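Local coordinates for transcriptional activator PlcR protein (Bacillus thuringiensis, PDB 3U3W) that activates transcription of virulence genes as a quorum-sensing regulator, binding DNA through a helix-turn-helix domain once the signal peptide PapR occupies its tetratricopeptide-type repeat domain, at residues Gly174-Leu177 / Phe178-Ile181; Asn159-Ala162 / Asn163-Glu167. One frame throughout, in Å; residues are numbered along the deposited sequence.

Contact 1 (Gly174-Leu177 / Phe178-Ile181); sequences GIDL and FEQI
F178 sets the CD2 side of its ring against the carbonyl oxygen of G174, 3.1 Å from CD2 to O, the same oxygen that accepts the amide of F178. The two residues belong to helix 171-187, one of the helices of the C-terminal repeat domain, a superhelix of the tetratricopeptide type, and the contact is a worked example of how i to i+4 pairing sets out side chains round such a helix. Four successive bonds make the turn: F178 N to G174 O at 2.9 Å, then E179 to I175, Q180 to D176 and I181 to L177. The Q180 and I181 bonds, with 152° and 155° at the hydrogen, are more bent than the first two.

On the outer side Q180 is exposed, and its backbone O accepts a weak hydrogen bond from NE2 of Q184. The acidic pair D176 and E179 lies nearby, but the aspartate is modelled in two positions, which makes any close approach of their carboxylates doubtful.

The apolar side faces two other helices. F178 is buried between helix 153-167 and helix 192-208, where it meets N201, and I175 adds a contact with A205. The leucine CG of L177 stands anti to its own backbone N (chi1 -177°), a setting that turns the branch toward I161 on helix 153-167. I181 packs on F194 and V198 of helix 192-208. Within the turn, L177 CG lies 4.2 Å from I181 CD1, and I181 CG1 comes to 3.3 Å from L177 O.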
ATOM      1  N   GLY A 174      16.808  11.605 -20.711  1.00 30.88           N
ATOM      2  CA  GLY A 174      16.390  10.894 -19.521  1.00 28.87           C
ATOM      3  C   GLY A 174      15.710  11.817 -18.531  1.00 34.85           C
ATOM      4  O   GLY A 174      14.608  11.538 -18.044  1.00 29.62           O
ATOM      5  N   ILE A 175      16.377  12.932 -18.246  1.00 33.58           N
ATOM      6  CA  ILE A 175      15.841  13.946 -17.347  1.00 32.04           C
ATOM      7  C   ILE A 175      14.468  14.468 -17.803  1.00 34.51           C
ATOM      8  O   ILE A 175      13.557  14.605 -16.995  1.00 32.39           O
ATOM      9  CB  ILE A 175      16.857  15.074 -17.119  1.00 32.50           C
ATOM     10  CG1 ILE A 175      17.973  14.569 -16.182  1.00 30.99           C
ATOM     11  CG2 ILE A 175      16.154  16.306 -16.579  1.00 27.26           C
ATOM     12  CD1 ILE A 175      19.301  15.365 -16.239  1.00 25.91           C
ATOM     13  N   ASP A 176      14.319  14.726 -19.096  0.59 30.98           N
ATOM     14  CA  ASP A 176      13.039  15.183 -19.617  0.59 30.71           C
ATOM     15  C   ASP A 176      11.945  14.121 -19.488  0.59 34.65           C
ATOM     16  O   ASP A 176      10.784  14.455 -19.283  0.59 37.23           O
ATOM     17  CB  ASP A 176      13.174  15.671 -21.072  0.59 38.96           C
ATOM     18  CG  ASP A 176      13.732  17.099 -21.176  0.59 44.95           C
ATOM     19  OD1 ASP A 176      13.428  17.951 -20.301  0.59 39.84           O
ATOM     20  OD2 ASP A 176      14.472  17.373 -22.147  0.59 50.50           O
ATOM     21  N   LEU A 177      12.313  12.845 -19.600  1.00 33.92           N
ATOM     22  CA  LEU A 177      11.354  11.760 -19.454  1.00 26.88           C
ATOM     23  C   LEU A 177      10.939  11.579 -17.984  1.00 34.42           C
ATOM     24  O   LEU A 177       9.765  11.363 -17.684  1.00 27.37           O
ATOM     25  CB  LEU A 177      11.868  10.456 -20.074  1.00 27.18           C
ATOM     26  CG  LEU A 177      10.869   9.288 -20.004  1.00 44.68           C
ATOM     27  CD1 LEU A 177       9.421   9.724 -20.293  1.00 39.16           C
ATOM     28  CD2 LEU A 177      11.263   8.117 -20.914  1.00 30.95           C
ATOM     29  N   PHE A 178      11.896  11.706 -17.071  1.00 26.16           N
ATOM     30  CA  PHE A 178      11.577  11.705 -15.646  1.00 23.63           C
ATOM     31  C   PHE A 178      10.580  12.808 -15.288  1.00 38.92           C
ATOM     32  O   PHE A 178       9.577  12.557 -14.599  1.00 29.48           O
ATOM     33  CB  PHE A 178      12.847  11.839 -14.801  1.00 22.97           C
ATOM     34  CG  PHE A 178      13.678  10.597 -14.795  1.00 20.68           C
ATOM     35  CD1 PHE A 178      13.092   9.358 -14.504  1.00 23.96           C
ATOM     36  CD2 PHE A 178      15.028  10.643 -15.099  1.00 18.70           C
ATOM     37  CE1 PHE A 178      13.842   8.187 -14.520  1.00 20.43           C
ATOM     38  CE2 PHE A 178      15.786   9.479 -15.109  1.00 24.84           C
ATOM     39  CZ  PHE A 178      15.184   8.245 -14.814  1.00 24.35           C
ATOM     40  N   GLU A 179      10.848  14.026 -15.755  1.00 37.96           N
ATOM     41  CA  GLU A 179       9.931  15.130 -15.512  1.00 33.31           C
ATOM     42  C   GLU A 179       8.539  14.833 -16.072  1.00 29.18           C
ATOM     43  O   GLU A 179       7.550  15.151 -15.432  1.00 36.33           O
ATOM     44  CB  GLU A 179      10.473  16.438 -16.077  1.00 33.63           C
ATOM     45  CG  GLU A 179      11.747  16.925 -15.404  1.00 39.82           C
ATOM     46  CD  GLU A 179      12.217  18.251 -15.979  1.00 43.64           C
ATOM     47  OE1 GLU A 179      11.675  18.663 -17.025  1.00 36.73           O
ATOM     48  OE2 GLU A 179      13.114  18.885 -15.380  1.00 43.47           O
ATOM     49  N   GLN A 180       8.449  14.222 -17.250  1.00 30.61           N
ATOM     50  CA  GLN A 180       7.132  13.872 -17.795  1.00 33.23           C
ATOM     51  C   GLN A 180       6.395  12.872 -16.914  1.00 36.57           C
ATOM     52  O   GLN A 180       5.180  12.968 -16.769  1.00 37.57           O
ATOM     53  CB  GLN A 180       7.230  13.269 -19.190  1.00 26.36           C
ATOM     54  CG  GLN A 180       7.260  14.225 -20.354  1.00 49.44           C
ATOM     55  CD  GLN A 180       7.594  13.484 -21.644  1.00 73.17           C
ATOM     56  OE1 GLN A 180       8.600  13.780 -22.299  1.00 70.41           O
ATOM     57  NE2 GLN A 180       6.769  12.490 -21.995  1.00 65.22           N
ATOM     58  N   ILE A 181       7.123  11.896 -16.364  1.00 33.45           N
ATOM     59  CA  ILE A 181       6.519  10.885 -15.479  1.00 37.20           C
ATOM     60  C   ILE A 181       5.964  11.505 -14.196  1.00 26.37           C
ATOM     61  O   ILE A 181       4.825  11.230 -13.804  1.00 38.14           O
ATOM     62  CB  ILE A 181       7.498   9.718 -15.131  1.00 32.85           C
ATOM     63  CG1 ILE A 181       7.888   8.951 -16.392  1.00 23.17           C
ATOM     64  CG2 ILE A 181       6.870   8.764 -14.107  1.00 25.10           C
ATOM     65  CD1 ILE A 181       9.208   8.218 -16.292  1.00 19.15           C
TER

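Contact 2 (Asn159-Ala162 / Asn163-Glu167)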
ATOM      1  N   ASN A 159       9.649   4.662 -16.934  1.00 28.00           N
ATOM      2  CA  ASN A 159      10.720   4.840 -15.978  1.00 16.81           C
ATOM      3  C   ASN A 159      11.925   4.020 -16.404  1.00 21.77           C
ATOM      4  O   ASN A 159      13.038   4.527 -16.402  1.00 29.02           O
ATOM      5  CB  ASN A 159      10.276   4.497 -14.542  1.00 20.23           C
ATOM      6  CG  ASN A 159      11.454   4.438 -13.561  1.00 21.77           C
ATOM      7  OD1 ASN A 159      11.939   5.455 -13.059  1.00 20.04           O
ATOM      8  ND2 ASN A 159      11.936   3.251 -13.318  1.00 17.63           N
ATOM      9  N   ALA A 160      11.712   2.761 -16.782  1.00 23.76           N
ATOM     10  CA  ALA A 160      12.797   1.939 -17.360  1.00 28.78           C
ATOM     11  C   ALA A 160      13.459   2.612 -18.583  1.00 25.98           C
ATOM     12  O   ALA A 160      14.678   2.742 -18.649  1.00 23.75           O
ATOM     13  CB  ALA A 160      12.298   0.531 -17.719  1.00 17.65           C
ATOM     14  N   ILE A 161      12.646   3.064 -19.531  1.00 23.37           N
ATOM     15  CA  ILE A 161      13.166   3.798 -20.671  1.00 28.05           C
ATOM     16  C   ILE A 161      14.035   4.985 -20.232  1.00 33.36           C
ATOM     17  O   ILE A 161      15.140   5.170 -20.734  1.00 24.60           O
ATOM     18  CB  ILE A 161      12.032   4.277 -21.595  1.00 36.21           C
ATOM     19  CG1 ILE A 161      11.375   3.082 -22.299  1.00 26.57           C
ATOM     20  CG2 ILE A 161      12.571   5.275 -22.606  1.00 27.11           C
ATOM     21  CD1 ILE A 161      10.065   3.406 -23.027  1.00 18.54           C
ATOM     22  N   ALA A 162      13.547   5.776 -19.276  1.00 34.50           N
ATOM     23  CA  ALA A 162      14.295   6.946 -18.807  1.00 21.63           C
ATOM     24  C   ALA A 162      15.627   6.577 -18.123  1.00 32.14           C
ATOM     25  O   ALA A 162      16.628   7.280 -18.280  1.00 21.03           O
ATOM     26  CB  ALA A 162      13.433   7.780 -17.882  1.00 23.68           C
ATOM     27  N   ASN A 163      15.625   5.476 -17.366  1.00 21.65           N
ATOM     28  CA  ASN A 163      16.832   4.956 -16.728  1.00 27.82           C
ATOM     29  C   ASN A 163      17.894   4.582 -17.747  1.00 25.73           C
ATOM     30  O   ASN A 163      19.082   4.758 -17.513  1.00 31.89           O
ATOM     31  CB  ASN A 163      16.520   3.688 -15.908  1.00 26.16           C
ATOM     32  CG  ASN A 163      15.825   3.988 -14.579  1.00 34.41           C
ATOM     33  OD1 ASN A 163      15.763   5.129 -14.137  1.00 30.81           O
ATOM     34  ND2 ASN A 163      15.315   2.949 -13.935  1.00 26.07           N
ATOM     35  N   ILE A 164      17.454   4.022 -18.865  1.00 26.76           N
ATOM     36  CA  ILE A 164      18.374   3.480 -19.848  1.00 33.39           C
ATOM     37  C   ILE A 164      19.013   4.601 -20.672  1.00 30.86           C
ATOM     38  O   ILE A 164      20.224   4.583 -20.892  1.00 26.02           O
ATOM     39  CB  ILE A 164      17.695   2.426 -20.738  1.00 30.56           C
ATOM     40  CG1 ILE A 164      17.282   1.227 -19.878  1.00 23.68           C
ATOM     41  CG2 ILE A 164      18.636   1.992 -21.873  1.00 27.12           C
ATOM     42  CD1 ILE A 164      16.415   0.229 -20.599  1.00 24.31           C
ATOM     43  N   TYR A 165      18.205   5.572 -21.096  1.00 23.60           N
ATOM     44  CA  TYR A 165      18.733   6.816 -21.674  1.00 31.04           C
ATOM     45  C   TYR A 165      19.772   7.401 -20.727  1.00 36.86           C
ATOM     46  O   TYR A 165      20.879   7.772 -21.138  1.00 33.23           O
ATOM     47  CB  TYR A 165      17.623   7.852 -21.873  1.00 29.04           C
ATOM     48  CG  TYR A 165      16.816   7.701 -23.144  1.00 33.62           C
ATOM     49  CD1 TYR A 165      17.437   7.451 -24.357  1.00 32.32           C
ATOM     50  CD2 TYR A 165      15.421   7.822 -23.127  1.00 35.71           C
ATOM     51  CE1 TYR A 165      16.698   7.311 -25.530  1.00 32.41           C
ATOM     52  CE2 TYR A 165      14.673   7.688 -24.288  1.00 30.97           C
ATOM     53  CZ  TYR A 165      15.321   7.435 -25.492  1.00 42.09           C
ATOM     54  OH  TYR A 165      14.600   7.305 -26.662  1.00 37.75           O
ATOM     55  N   ALA A 166      19.429   7.466 -19.446  1.00 27.02           N
ATOM     56  CA  ALA A 166      20.284   8.188 -18.515  1.00 38.54           C
ATOM     57  C   ALA A 166      21.626   7.502 -18.289  1.00 23.83           C
ATOM     58  O   ALA A 166      22.653   8.158 -18.168  1.00 34.14           O
ATOM     59  CB  ALA A 166      19.565   8.463 -17.189  1.00 26.16           C
ATOM     60  N   GLU A 167      21.638   6.187 -18.218  1.00 29.94           N
ATOM     61  CA  GLU A 167      22.899   5.539 -17.903  1.00 37.45           C
ATOM     62  C   GLU A 167      23.755   5.258 -19.146  1.00 37.84           C
ATOM     63  O   GLU A 167      24.869   4.747 -19.041  1.00 33.90           O
ATOM     64  CB  GLU A 167      22.689   4.306 -17.031  1.00 24.40           C
ATOM     65  CG  GLU A 167      22.120   3.099 -17.698  1.00 38.78           C
ATOM     66  CD  GLU A 167      22.129   1.904 -16.753  1.00 45.95           C
ATOM     67  OE1 GLU A 167      22.678   2.037 -15.632  1.00 45.08           O
ATOM     68  OE2 GLU A 167      21.589   0.843 -17.125  1.00 40.90           O
TER
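N159 and N163 sit one helical turn apart with their amide planes nearly perpendicular, 80° from each other. Their ND2 atoms approach to 3.4 Å; both are donors and do not bond to each other, and each turns to a partner outside the pair. ND2 of N159 gives a hydrogen bond to the backbone of the bound peptide, and ND2 of N163 gives it a weak one; OD1 of N159 accepts from ND2 of N201 on helix 192-208. The N201 bond helps fix the rotation of the first amide. CG of N163 lies beside its own backbone N (chi1 -76°), which brings it within 3.4 Å of N159 O.

The backbone bonds are the usual i to i+4 ones, among them N163 N to N159 O at 2.9 Å and Y165 N to I161 O, with 177° at the hydrogen. I161 O also takes a weak bond from I164 N, 3.2 Å away. All this lies on helix 153-167 of the tetratricopeptide-type repeat domain, whose inner surface holds the signal peptide PapR; aromatic packing from the peptide reaches A160, N163, I164 and E167.

Apolar packing occupies another side of the helix. I161 and Y165 run alongside each other, pointing the same way, and CG2 of I161 touches ring atom CE2 of Y165 at 3.6 Å. Helix 131-143 covers this pair through L138 and I135 and supplies K139, whose NZ is hydrogen-bonded to the tyrosine OH. I164 packs on Y131 and C134 of that helix, and its CG1 comes to 3.3 Å from A160 O.

How the contacts relate
Contact 2 comes first along the chain, on helix 153-167, and contact 1 follows on the next helix, 171-187; their centres are about 9 Å apart. Both lie in the C-terminal repeat domain, on the same side of the chain's centre and well away from the DNA, about 37 Å for contact 1 and 38 Å for contact 2, measured between nearest atoms. The two helices meet directly: F178 CZ is 3.2 Å from N163 OD1. F178 CE1 also lies 3.6 Å from N159 OD1. The phenylalanine of contact 1 thus packs against both peptide-binding asparagines of contact 2 and so probably helps position them, joining the peptide site to the packing between successive helices.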